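Local coordinates for protein chlorella virus DNA ligase-adenylate (Chlorella virus, PDB 1FVI) that probably seals nicks in duplex DNA as an ATP-dependent ligase, and is captured here as the covalent enzyme-adenylate intermediate, at residues Lys106-Arg111 against Met163-Asp168; Lys4-Ala9 against Glu180-Lys185. The protein carries 1 engineered substitution. All blocks are in the same frame, centred on the assembly; numbering follows the deposited sequence.

Interaction 1: residues Lys106-Arg111 against Met163-Asp168. With AMP (adenosine monophosphate), chain C.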
ATOM      1  N   LYS A 106      16.705 -18.516   0.904  1.00 24.52           N
ATOM      2  CA  LYS A 106      16.535 -18.259  -0.523  1.00 24.13           C
ATOM      3  C   LYS A 106      16.382 -16.736  -0.689  1.00 29.33           C
ATOM      4  O   LYS A 106      15.671 -16.096   0.083  1.00 31.22           O
ATOM      5  CB  LYS A 106      15.289 -18.971  -1.059  1.00 25.92           C
ATOM      6  CG  LYS A 106      14.926 -18.565  -2.486  1.00 26.55           C
ATOM      7  CD  LYS A 106      13.595 -19.138  -2.950  1.00 37.38           C
ATOM      8  CE  LYS A 106      13.680 -20.622  -3.257  1.00 41.24           C
ATOM      9  NZ  LYS A 106      13.294 -20.899  -4.672  1.00 46.76           N
ATOM     10  N   LYS A 107      17.084 -16.157  -1.660  1.00 31.24           N
ATOM     11  CA  LYS A 107      17.034 -14.707  -1.905  1.00 30.80           C
ATOM     12  C   LYS A 107      15.636 -14.177  -2.199  1.00 23.86           C
ATOM     13  O   LYS A 107      14.864 -14.810  -2.919  1.00 22.46           O
ATOM     14  CB  LYS A 107      17.975 -14.326  -3.051  1.00 24.26           C
ATOM     15  CG  LYS A 107      19.422 -14.741  -2.807  1.00 29.66           C
ATOM     16  CD  LYS A 107      20.386 -14.173  -3.840  1.00 39.73           C
ATOM     17  CE  LYS A 107      20.079 -14.691  -5.233  1.00 64.16           C
ATOM     18  NZ  LYS A 107      20.894 -13.997  -6.269  1.00 73.60           N
ATOM     19  N   TYR A 108      15.339 -12.993  -1.665  1.00 19.86           N
ATOM     20  CA  TYR A 108      14.042 -12.342  -1.852  1.00 16.12           C
ATOM     21  C   TYR A 108      13.497 -12.353  -3.287  1.00 25.79           C
ATOM     22  O   TYR A 108      12.333 -12.715  -3.494  1.00 26.56           O
ATOM     23  CB  TYR A 108      14.069 -10.909  -1.301  1.00 22.75           C
ATOM     24  CG  TYR A 108      12.830 -10.104  -1.637  1.00 25.04           C
ATOM     25  CD1 TYR A 108      11.556 -10.558  -1.277  1.00 22.22           C
ATOM     26  CD2 TYR A 108      12.933  -8.898  -2.336  1.00 19.96           C
ATOM     27  CE1 TYR A 108      10.413  -9.820  -1.609  1.00 21.22           C
ATOM     28  CE2 TYR A 108      11.804  -8.158  -2.672  1.00 23.32           C
ATOM     29  CZ  TYR A 108      10.549  -8.619  -2.303  1.00 25.88           C
ATOM     30  OH  TYR A 108       9.434  -7.867  -2.590  1.00 24.08           O
ATOM     31  N   ILE A 109      14.309 -11.953  -4.269  1.00 24.23           N
ATOM     32  CA  ILE A 109      13.852 -11.960  -5.662  1.00 22.35           C
ATOM     33  C   ILE A 109      13.371 -13.350  -6.072  1.00 26.87           C
ATOM     34  O   ILE A 109      12.450 -13.487  -6.880  1.00 24.16           O
ATOM     35  CB  ILE A 109      14.976 -11.607  -6.676  1.00 34.42           C
ATOM     36  CG1 ILE A 109      16.346 -12.064  -6.165  1.00 29.85           C
ATOM     37  CG2 ILE A 109      14.903 -10.173  -7.098  1.00 31.23           C
ATOM     38  CD1 ILE A 109      17.407 -12.055  -7.239  1.00 44.38           C
ATOM     39  N   ASP A 110      14.059 -14.369  -5.559  1.00 20.64           N
ATOM     40  CA  ASP A 110      13.759 -15.755  -5.868  1.00 16.59           C
ATOM     41  C   ASP A 110      12.463 -16.249  -5.235  1.00 21.16           C
ATOM     42  O   ASP A 110      11.714 -17.017  -5.850  1.00 26.16           O
ATOM     43  CB  ASP A 110      14.947 -16.623  -5.466  1.00 25.51           C
ATOM     44  CG  ASP A 110      16.172 -16.359  -6.334  1.00 30.74           C
ATOM     45  OD1 ASP A 110      15.995 -15.901  -7.479  1.00 39.02           O
ATOM     46  OD2 ASP A 110      17.307 -16.609  -5.885  1.00 32.75           O
ATOM     47  N   ARG A 111      12.207 -15.835  -3.999  1.00 20.64           N
ATOM     48  CA  ARG A 111      10.968 -16.214  -3.321  1.00 20.06           C
ATOM     49  C   ARG A 111       9.804 -15.546  -4.064  1.00 25.98           C
ATOM     50  O   ARG A 111       8.737 -16.121  -4.187  1.00 23.83           O
ATOM     51  CB  ARG A 111      10.994 -15.789  -1.843  1.00 20.38           C
ATOM     52  CG  ARG A 111      12.169 -16.391  -1.048  1.00 23.31           C
ATOM     53  CD  ARG A 111      11.993 -16.287   0.465  1.00 20.66           C
ATOM     54  NE  ARG A 111      11.731 -14.930   0.935  1.00 21.00           N
ATOM     55  CZ  ARG A 111      12.667 -14.035   1.246  1.00 23.14           C
ATOM     56  NH1 ARG A 111      13.952 -14.339   1.145  1.00 24.72           N
ATOM     57  NH2 ARG A 111      12.312 -12.821   1.645  1.00 20.28           N
ATOM     58  N   MET A 163       7.922   0.281   1.156  1.00 23.62           N
ATOM     59  CA  MET A 163       8.717  -0.772   1.787  1.00 22.73           C
ATOM     60  C   MET A 163       9.847  -1.132   0.825  1.00 19.03           C
ATOM     61  O   MET A 163       9.599  -1.451  -0.335  1.00 28.27           O
ATOM     62  CB  MET A 163       7.854  -1.999   2.104  1.00 14.13           C
ATOM     63  CG  MET A 163       6.681  -1.694   3.035  1.00 11.68           C
ATOM     64  SD  MET A 163       7.136  -1.009   4.634  1.00 21.01           S
ATOM     65  CE  MET A 163       7.970  -2.422   5.413  1.00 22.87           C
ATOM     66  N   ILE A 164      11.079  -1.065   1.328  1.00 19.63           N
ATOM     67  CA  ILE A 164      12.306  -1.339   0.565  1.00 20.65           C
ATOM     68  C   ILE A 164      13.014  -2.666   0.931  1.00 21.64           C
ATOM     69  O   ILE A 164      13.220  -2.981   2.111  1.00 19.38           O
ATOM     70  CB  ILE A 164      13.324  -0.187   0.770  1.00 19.22           C
ATOM     71  CG1 ILE A 164      12.671   1.154   0.421  1.00 26.69           C
ATOM     72  CG2 ILE A 164      14.547  -0.404  -0.107  1.00 17.81           C
ATOM     73  CD1 ILE A 164      13.382   2.356   0.989  1.00 34.54           C
ATOM     74  N   ARG A 165      13.431  -3.404  -0.095  1.00 17.40           N
ATOM     75  CA  ARG A 165      14.127  -4.670   0.109  1.00 21.89           C
ATOM     76  C   ARG A 165      15.301  -4.880  -0.835  1.00 23.53           C
ATOM     77  O   ARG A 165      15.233  -4.547  -2.029  1.00 23.58           O
ATOM     78  CB  ARG A 165      13.174  -5.855  -0.086  1.00 21.12           C
ATOM     79  CG  ARG A 165      11.973  -5.912   0.839  1.00 24.45           C
ATOM     80  CD  ARG A 165      11.681  -7.349   1.223  1.00 19.56           C
ATOM     81  NE  ARG A 165      10.264  -7.596   1.478  1.00 18.93           N
ATOM     82  CZ  ARG A 165       9.773  -8.754   1.928  1.00 20.87           C
ATOM     83  NH1 ARG A 165      10.577  -9.778   2.197  1.00 18.66           N
ATOM     84  NH2 ARG A 165       8.463  -8.924   2.027  1.00 18.32           N
ATOM     85  N   LYS A 166      16.392  -5.435  -0.305  1.00 27.03           N
ATOM     86  CA  LYS A 166      17.522  -5.772  -1.166  1.00 24.68           C
ATOM     87  C   LYS A 166      17.102  -7.106  -1.836  1.00 23.53           C
ATOM     88  O   LYS A 166      16.376  -7.912  -1.246  1.00 21.71           O
ATOM     89  CB  LYS A 166      18.843  -5.871  -0.379  1.00 14.58           C
ATOM     90  CG  LYS A 166      18.988  -7.032   0.559  1.00 17.59           C
ATOM     91  CD  LYS A 166      20.255  -6.837   1.390  1.00 26.04           C
ATOM     92  CE  LYS A 166      20.715  -8.130   2.063  1.00 25.92           C
ATOM     93  NZ  LYS A 166      21.846  -7.926   3.032  1.00 19.25           N
ATOM     94  N   PRO A 167      17.447  -7.282  -3.117  1.00 20.56           N
ATOM     95  CA  PRO A 167      17.133  -8.462  -3.926  1.00 23.05           C
ATOM     96  C   PRO A 167      17.556  -9.786  -3.318  1.00 24.98           C
ATOM     97  O   PRO A 167      16.826 -10.774  -3.378  1.00 27.50           O
ATOM     98  CB  PRO A 167      17.904  -8.196  -5.209  1.00 22.48           C
ATOM     99  CG  PRO A 167      17.918  -6.723  -5.298  1.00 22.16           C
ATOM    100  CD  PRO A 167      18.217  -6.304  -3.902  1.00 23.31           C
ATOM    101  N   ASP A 168      18.750  -9.796  -2.741  1.00 27.12           N
ATOM    102  CA  ASP A 168      19.322 -10.992  -2.144  1.00 30.04           C
ATOM    103  C   ASP A 168      18.943 -11.247  -0.694  1.00 29.29           C
ATOM    104  O   ASP A 168      19.411 -12.211  -0.091  1.00 31.09           O
ATOM    105  CB  ASP A 168      20.849 -10.979  -2.299  1.00 31.96           C
ATOM    106  CG  ASP A 168      21.498  -9.790  -1.617  1.00 47.12           C
ATOM    107  OD1 ASP A 168      20.973  -8.660  -1.756  1.00 48.03           O
ATOM    108  OD2 ASP A 168      22.541  -9.983  -0.950  1.00 50.75           O
TER
HETATM  109  P   AMP C 501       4.344   1.371   9.383  1.00 23.67           P
HETATM  110  O1P AMP C 501       5.307   1.963  10.310  1.00 21.05           O
HETATM  111  O3P AMP C 501       3.073   1.317  10.328  1.00 17.52           O
HETATM  112  O5' AMP C 501       4.648  -0.089   9.180  1.00 18.40           O
HETATM  113  C5' AMP C 501       3.692  -0.959   8.396  1.00 19.72           C
HETATM  114  C4' AMP C 501       3.710  -2.404   8.842  1.00 24.34           C
HETATM  115  O4' AMP C 501       3.110  -3.154   7.781  1.00 22.47           O
HETATM  116  C3' AMP C 501       5.130  -2.982   9.044  1.00 20.20           C
HETATM  117  O3' AMP C 501       5.249  -3.877  10.150  1.00 17.16           O
HETATM  118  C2' AMP C 501       5.396  -3.767   7.806  1.00 21.56           C
HETATM  119  O2' AMP C 501       6.236  -4.877   8.099  1.00 17.19           O
HETATM  120  C1' AMP C 501       3.997  -4.117   7.266  1.00 18.64           C
HETATM  121  N9  AMP C 501       3.967  -4.036   5.818  1.00 22.22           N
HETATM  122  C8  AMP C 501       3.021  -3.337   5.101  1.00 12.72           C
HETATM  123  N7  AMP C 501       3.249  -3.441   3.823  1.00 14.29           N
HETATM  124  C5  AMP C 501       4.378  -4.231   3.661  1.00 16.16           C
HETATM  125  C6  AMP C 501       5.089  -4.683   2.539  1.00 12.79           C
HETATM  126  N6  AMP C 501       4.732  -4.370   1.271  1.00 17.77           N
HETATM  127  N1  AMP C 501       6.164  -5.454   2.785  1.00 19.40           N
HETATM  128  C2  AMP C 501       6.505  -5.751   4.018  1.00 11.23           C
HETATM  129  N3  AMP C 501       5.930  -5.396   5.170  1.00 15.01           N
HETATM  130  C4  AMP C 501       4.833  -4.611   4.954  1.00 17.68           C
HETATM  131  O   HOH W   1      13.511 -10.486   2.268  1.00 17.37           O

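Interaction 2: residues Lys4-Ala9 against Glu180-Lys185. With AMP (adenosine monophosphate), chain C; SO4 (sulfate ion), chain B.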
ATOM      1  N   LYS A   4       8.682 -16.494  13.047  1.00 35.71           N
ATOM      2  CA  LYS A   4       8.112 -15.190  13.423  1.00 33.47           C
ATOM      3  C   LYS A   4       8.251 -14.300  12.192  1.00 30.67           C
ATOM      4  O   LYS A   4       9.169 -14.489  11.390  1.00 24.34           O
ATOM      5  CB  LYS A   4       8.815 -14.578  14.653  1.00 27.36           C
ATOM      6  CG  LYS A   4      10.297 -14.349  14.514  1.00 30.07           C
ATOM      7  CD  LYS A   4      10.897 -13.862  15.814  1.00 29.32           C
ATOM      8  CE  LYS A   4      10.730 -14.919  16.889  1.00 51.87           C
ATOM      9  NZ  LYS A   4      11.286 -14.511  18.217  1.00 68.70           N
ATOM     10  N   PRO A   5       7.354 -13.316  12.018  1.00 28.66           N
ATOM     11  CA  PRO A   5       7.490 -12.482  10.823  1.00 27.84           C
ATOM     12  C   PRO A   5       8.732 -11.597  10.678  1.00 24.48           C
ATOM     13  O   PRO A   5       9.454 -11.298  11.638  1.00 21.88           O
ATOM     14  CB  PRO A   5       6.176 -11.692  10.811  1.00 19.59           C
ATOM     15  CG  PRO A   5       5.887 -11.518  12.222  1.00 25.08           C
ATOM     16  CD  PRO A   5       6.200 -12.883  12.821  1.00 27.99           C
ATOM     17  N   LEU A   6       9.010 -11.273   9.425  1.00 20.51           N
ATOM     18  CA  LEU A   6      10.109 -10.399   9.055  1.00 26.22           C
ATOM     19  C   LEU A   6       9.623  -8.957   9.328  1.00 25.66           C
ATOM     20  O   LEU A   6       8.541  -8.559   8.878  1.00 22.07           O
ATOM     21  CB  LEU A   6      10.399 -10.552   7.556  1.00 18.23           C
ATOM     22  CG  LEU A   6      11.711 -10.110   6.888  1.00 35.16           C
ATOM     23  CD1 LEU A   6      11.409  -9.835   5.422  1.00 20.22           C
ATOM     24  CD2 LEU A   6      12.354  -8.892   7.536  1.00 19.97           C
ATOM     25  N   LEU A   7      10.393  -8.204  10.105  1.00 24.58           N
ATOM     26  CA  LEU A   7      10.038  -6.825  10.400  1.00 20.36           C
ATOM     27  C   LEU A   7      11.049  -5.858   9.778  1.00 22.96           C
ATOM     28  O   LEU A   7      12.141  -6.249   9.362  1.00 25.02           O
ATOM     29  CB  LEU A   7       9.878  -6.621  11.905  1.00 18.19           C
ATOM     30  CG  LEU A   7       8.804  -7.541  12.491  1.00 21.34           C
ATOM     31  CD1 LEU A   7       8.768  -7.375  13.999  1.00 28.64           C
ATOM     32  CD2 LEU A   7       7.428  -7.238  11.866  1.00 23.69           C
ATOM     33  N   ALA A   8      10.647  -4.602   9.662  1.00 26.12           N
ATOM     34  CA  ALA A   8      11.471  -3.584   9.036  1.00 21.98           C
ATOM     35  C   ALA A   8      12.163  -2.582   9.945  1.00 20.46           C
ATOM     36  O   ALA A   8      11.715  -2.272  11.052  1.00 21.94           O
ATOM     37  CB  ALA A   8      10.621  -2.808   7.985  1.00 17.60           C
ATOM     38  N   ALA A   9      13.304  -2.119   9.469  1.00 16.27           N
ATOM     39  CA  ALA A   9      14.028  -1.070  10.146  1.00 27.40           C
ATOM     40  C   ALA A   9      13.494   0.220   9.469  1.00 28.49           C
ATOM     41  O   ALA A   9      12.903   0.176   8.382  1.00 19.97           O
ATOM     42  CB  ALA A   9      15.523  -1.231   9.909  1.00 33.95           C
ATOM     43  N   GLU A 180      21.522  -4.167   7.285  1.00 19.83           N
ATOM     44  CA  GLU A 180      21.147  -5.387   6.567  1.00 21.47           C
ATOM     45  C   GLU A 180      20.375  -5.042   5.296  1.00 27.21           C
ATOM     46  O   GLU A 180      20.496  -5.729   4.278  1.00 28.14           O
ATOM     47  CB  GLU A 180      20.293  -6.295   7.455  1.00 20.91           C
ATOM     48  CG  GLU A 180      21.100  -7.158   8.396  1.00 19.55           C
ATOM     49  CD  GLU A 180      20.262  -7.803   9.487  1.00 27.76           C
ATOM     50  OE1 GLU A 180      19.091  -7.419   9.676  1.00 26.92           O
ATOM     51  OE2 GLU A 180      20.790  -8.687  10.189  1.00 34.50           O
ATOM     52  N   GLY A 181      19.583  -3.973   5.368  1.00 24.93           N
ATOM     53  CA  GLY A 181      18.792  -3.545   4.229  1.00 22.64           C
ATOM     54  C   GLY A 181      17.888  -4.641   3.687  1.00 25.57           C
ATOM     55  O   GLY A 181      17.608  -4.662   2.489  1.00 23.51           O
ATOM     56  N   ILE A 182      17.409  -5.528   4.568  1.00 27.05           N
ATOM     57  CA  ILE A 182      16.550  -6.646   4.154  1.00 22.35           C
ATOM     58  C   ILE A 182      15.130  -6.162   3.960  1.00 15.82           C
ATOM     59  O   ILE A 182      14.485  -6.468   2.953  1.00 20.44           O
ATOM     60  CB  ILE A 182      16.590  -7.815   5.199  1.00 26.03           C
ATOM     61  CG1 ILE A 182      17.979  -8.468   5.220  1.00 28.73           C
ATOM     62  CG2 ILE A 182      15.537  -8.875   4.895  1.00 14.92           C
ATOM     63  CD1 ILE A 182      18.167  -9.403   6.387  1.00 27.23           C
ATOM     64  N   LEU A 183      14.663  -5.364   4.909  1.00 19.23           N
ATOM     65  CA  LEU A 183      13.314  -4.809   4.849  1.00 26.07           C
ATOM     66  C   LEU A 183      13.368  -3.468   5.544  1.00 15.94           C
ATOM     67  O   LEU A 183      13.715  -3.399   6.720  1.00 18.33           O
ATOM     68  CB  LEU A 183      12.305  -5.727   5.554  1.00 22.13           C
ATOM     69  CG  LEU A 183      10.846  -5.795   5.084  1.00 31.28           C
ATOM     70  CD1 LEU A 183       9.939  -5.585   6.280  1.00 14.71           C
ATOM     71  CD2 LEU A 183      10.526  -4.828   3.895  1.00 14.43           C
ATOM     72  N   LEU A 184      13.028  -2.413   4.803  1.00 16.32           N
ATOM     73  CA  LEU A 184      13.046  -1.050   5.324  1.00 21.56           C
ATOM     74  C   LEU A 184      11.749  -0.301   5.027  1.00 25.03           C
ATOM     75  O   LEU A 184      11.150  -0.459   3.963  1.00 19.81           O
ATOM     76  CB  LEU A 184      14.216  -0.253   4.711  1.00 24.34           C
ATOM     77  CG  LEU A 184      15.647  -0.817   4.678  1.00 24.18           C
ATOM     78  CD1 LEU A 184      16.536   0.158   3.916  1.00 30.50           C
ATOM     79  CD2 LEU A 184      16.193  -1.063   6.079  1.00 23.24           C
ATOM     80  N   LYS A 185      11.306   0.509   5.983  1.00 29.91           N
ATOM     81  CA  LYS A 185      10.107   1.305   5.776  1.00 27.78           C
ATOM     82  C   LYS A 185      10.481   2.773   5.577  1.00 27.67           C
ATOM     83  O   LYS A 185      11.350   3.326   6.267  1.00 24.06           O
ATOM     84  CB  LYS A 185       9.046   1.091   6.873  1.00 30.30           C
ATOM     85  CG  LYS A 185       9.489   1.127   8.300  1.00 24.52           C
ATOM     86  CD  LYS A 185       8.358   0.626   9.187  1.00 25.29           C
ATOM     87  CE  LYS A 185       8.590   0.947  10.643  1.00 29.72           C
ATOM     88  NZ  LYS A 185       7.396   0.630  11.474  1.00 19.06           N
TER
HETATM   89  P   AMP C 501       4.344   1.371   9.383  1.00 23.67           P
HETATM   90  O1P AMP C 501       5.307   1.963  10.310  1.00 21.05           O
HETATM   91  O3P AMP C 501       3.073   1.317  10.328  1.00 17.52           O
HETATM   92  O5' AMP C 501       4.648  -0.089   9.180  1.00 18.40           O
HETATM   93  C5' AMP C 501       3.692  -0.959   8.396  1.00 19.72           C
HETATM   94  C4' AMP C 501       3.710  -2.404   8.842  1.00 24.34           C
HETATM   95  O4' AMP C 501       3.110  -3.154   7.781  1.00 22.47           O
HETATM   96  C3' AMP C 501       5.130  -2.982   9.044  1.00 20.20           C
HETATM   97  O3' AMP C 501       5.249  -3.877  10.150  1.00 17.16           O
HETATM   98  C2' AMP C 501       5.396  -3.767   7.806  1.00 21.56           C
HETATM   99  O2' AMP C 501       6.236  -4.877   8.099  1.00 17.19           O
HETATM  100  C1' AMP C 501       3.997  -4.117   7.266  1.00 18.64           C
HETATM  101  N9  AMP C 501       3.967  -4.036   5.818  1.00 22.22           N
HETATM  102  C8  AMP C 501       3.021  -3.337   5.101  1.00 12.72           C
HETATM  103  N7  AMP C 501       3.249  -3.441   3.823  1.00 14.29           N
HETATM  104  C5  AMP C 501       4.378  -4.231   3.661  1.00 16.16           C
HETATM  105  C6  AMP C 501       5.089  -4.683   2.539  1.00 12.79           C
HETATM  106  N6  AMP C 501       4.732  -4.370   1.271  1.00 17.77           N
HETATM  107  N1  AMP C 501       6.164  -5.454   2.785  1.00 19.40           N
HETATM  108  C2  AMP C 501       6.505  -5.751   4.018  1.00 11.23           C
HETATM  109  N3  AMP C 501       5.930  -5.396   5.170  1.00 15.01           N
HETATM  110  C4  AMP C 501       4.833  -4.611   4.954  1.00 17.68           C
HETATM  111  S   SO4 B 510       6.007  -2.208  13.159  1.00 19.60           S
HETATM  112  O1  SO4 B 510       6.366  -3.051  14.294  1.00 28.34           O
HETATM  113  O2  SO4 B 510       7.177  -2.047  12.230  1.00 22.88           O
HETATM  114  O3  SO4 B 510       5.525  -0.800  13.595  1.00 23.39           O
HETATM  115  O4  SO4 B 510       4.823  -2.824  12.418  1.00 21.50           O

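Interaction 1: residues Lys106-Arg111 against Met163-Asp168
In the nucleotidyltransferase (adenylation) domain of the ligase, the N-terminal turn of helix 108-121 docks where strand 162-165 leaves the sheet that carries part of the AMP pocket. The joint rests on a stack: the Arg165 guanidinium is nearly parallel to the Tyr108 ring (11°), shifted toward CE1 and CD1, centres 4.4 Å apart. Because chi2 of Arg165 bends its chain (-143°), the CD methylene sits over the same ring face, a CH-pi contact with CD 3.8 Å from the Tyr108 centroid. Tyr108 reaches this position with CG anti to its backbone N (chi1 172°). Arg111 NH2 approaches Arg165 NH1 to 3.5 Å; the like charges are probably offset by Asp98, which salt-bridges both groups, while one water accepts a bond from each of the two nitrogens. At the helix start, Ile109 N donates to Pro167 O over 2.9 Å, and Ile109 CG2 packs on Pro167 CB. Lys107 occupies the N-cap, its CD against Asp168 CB. Met163, on the ligand side of the strand, brings CG to 3.4 Å from AMP C6. Around the Arg111 guanidinium, Tyr108 CA lies over one face, toward its rim, and NH1, also bonded to Gly169 O, donates in plane to Lys106 O at 2.7 Å.

Interaction 2: residues Lys4-Ala9 against Glu180-Lys185
Ala9 and Leu184 form a parallel beta bridge, their chain directions 61° apart over residues 6-9 and 182-185, held by two backbone bonds: Ala9 N donates to Leu183 O (3.1 Å), and Lys185 N to Ala9 O (2.9 Å). The second acceptor is met nearly along its C=O axis, at a C=O...N angle of 170°. Each oxygen takes one N-H bond and a weaker CA-H...O contact, Leu183 O from Ala8 and Ala9 O from Leu184.

Leu183 forms the apolar centre. Its CD1 presses on Ala8 CB at 3.3 Å, tighter than normal van der Waals contact, and its first torsion lies away from a staggered position (chi1 -149°), consistent with tight packing. Leu6, with CG anti to the backbone N, reaches across obliquely so that CD2 meets Leu183 CB at 3.7 Å and also touches Ile182 CG2. Ala9 CB rests against Leu184 CD2 where both side chains leave the same face of the sheet.

Lys185 starts with CG between the backbone N and the carbonyl carbon and then runs extended, carrying NZ to AMP O1P at 2.7 Å and to O2 of a sulfate, probably from the crystallisation liquor, at 2.8 Å; Arg41 also binds the sulfate. A lysine on strand 184-186 whose ammonium meets the AMP phosphate is characteristic of the adenylate pocket of covalent nucleotidyltransferases; in this ligase the adenylated residue is Lys26.

Overall arrangement
From the N terminus, segment 4-9 leads into edge strand 9-10, and interaction 2 closes a long loop when the chain returns at 180-185. Interaction 1 lies wholly within that loop: residues 106-111 open helix 108-121, and the chain comes back at 163-168. The two contacts are therefore nested, not crossed. Strands 162-165 and 184-186 are antiparallel neighbours in one sheet, joined by a probable hydrogen bond from Ile164 N to Leu184 O, and the contact centres are 11 Å apart. Beyond the strands, Lys166 NZ probably bonds Glu180 O, while Arg165 packs on Leu6. The helix start and the N-terminal segment thus both pack on one sheet, whose Met163 and Lys185 reach AMP.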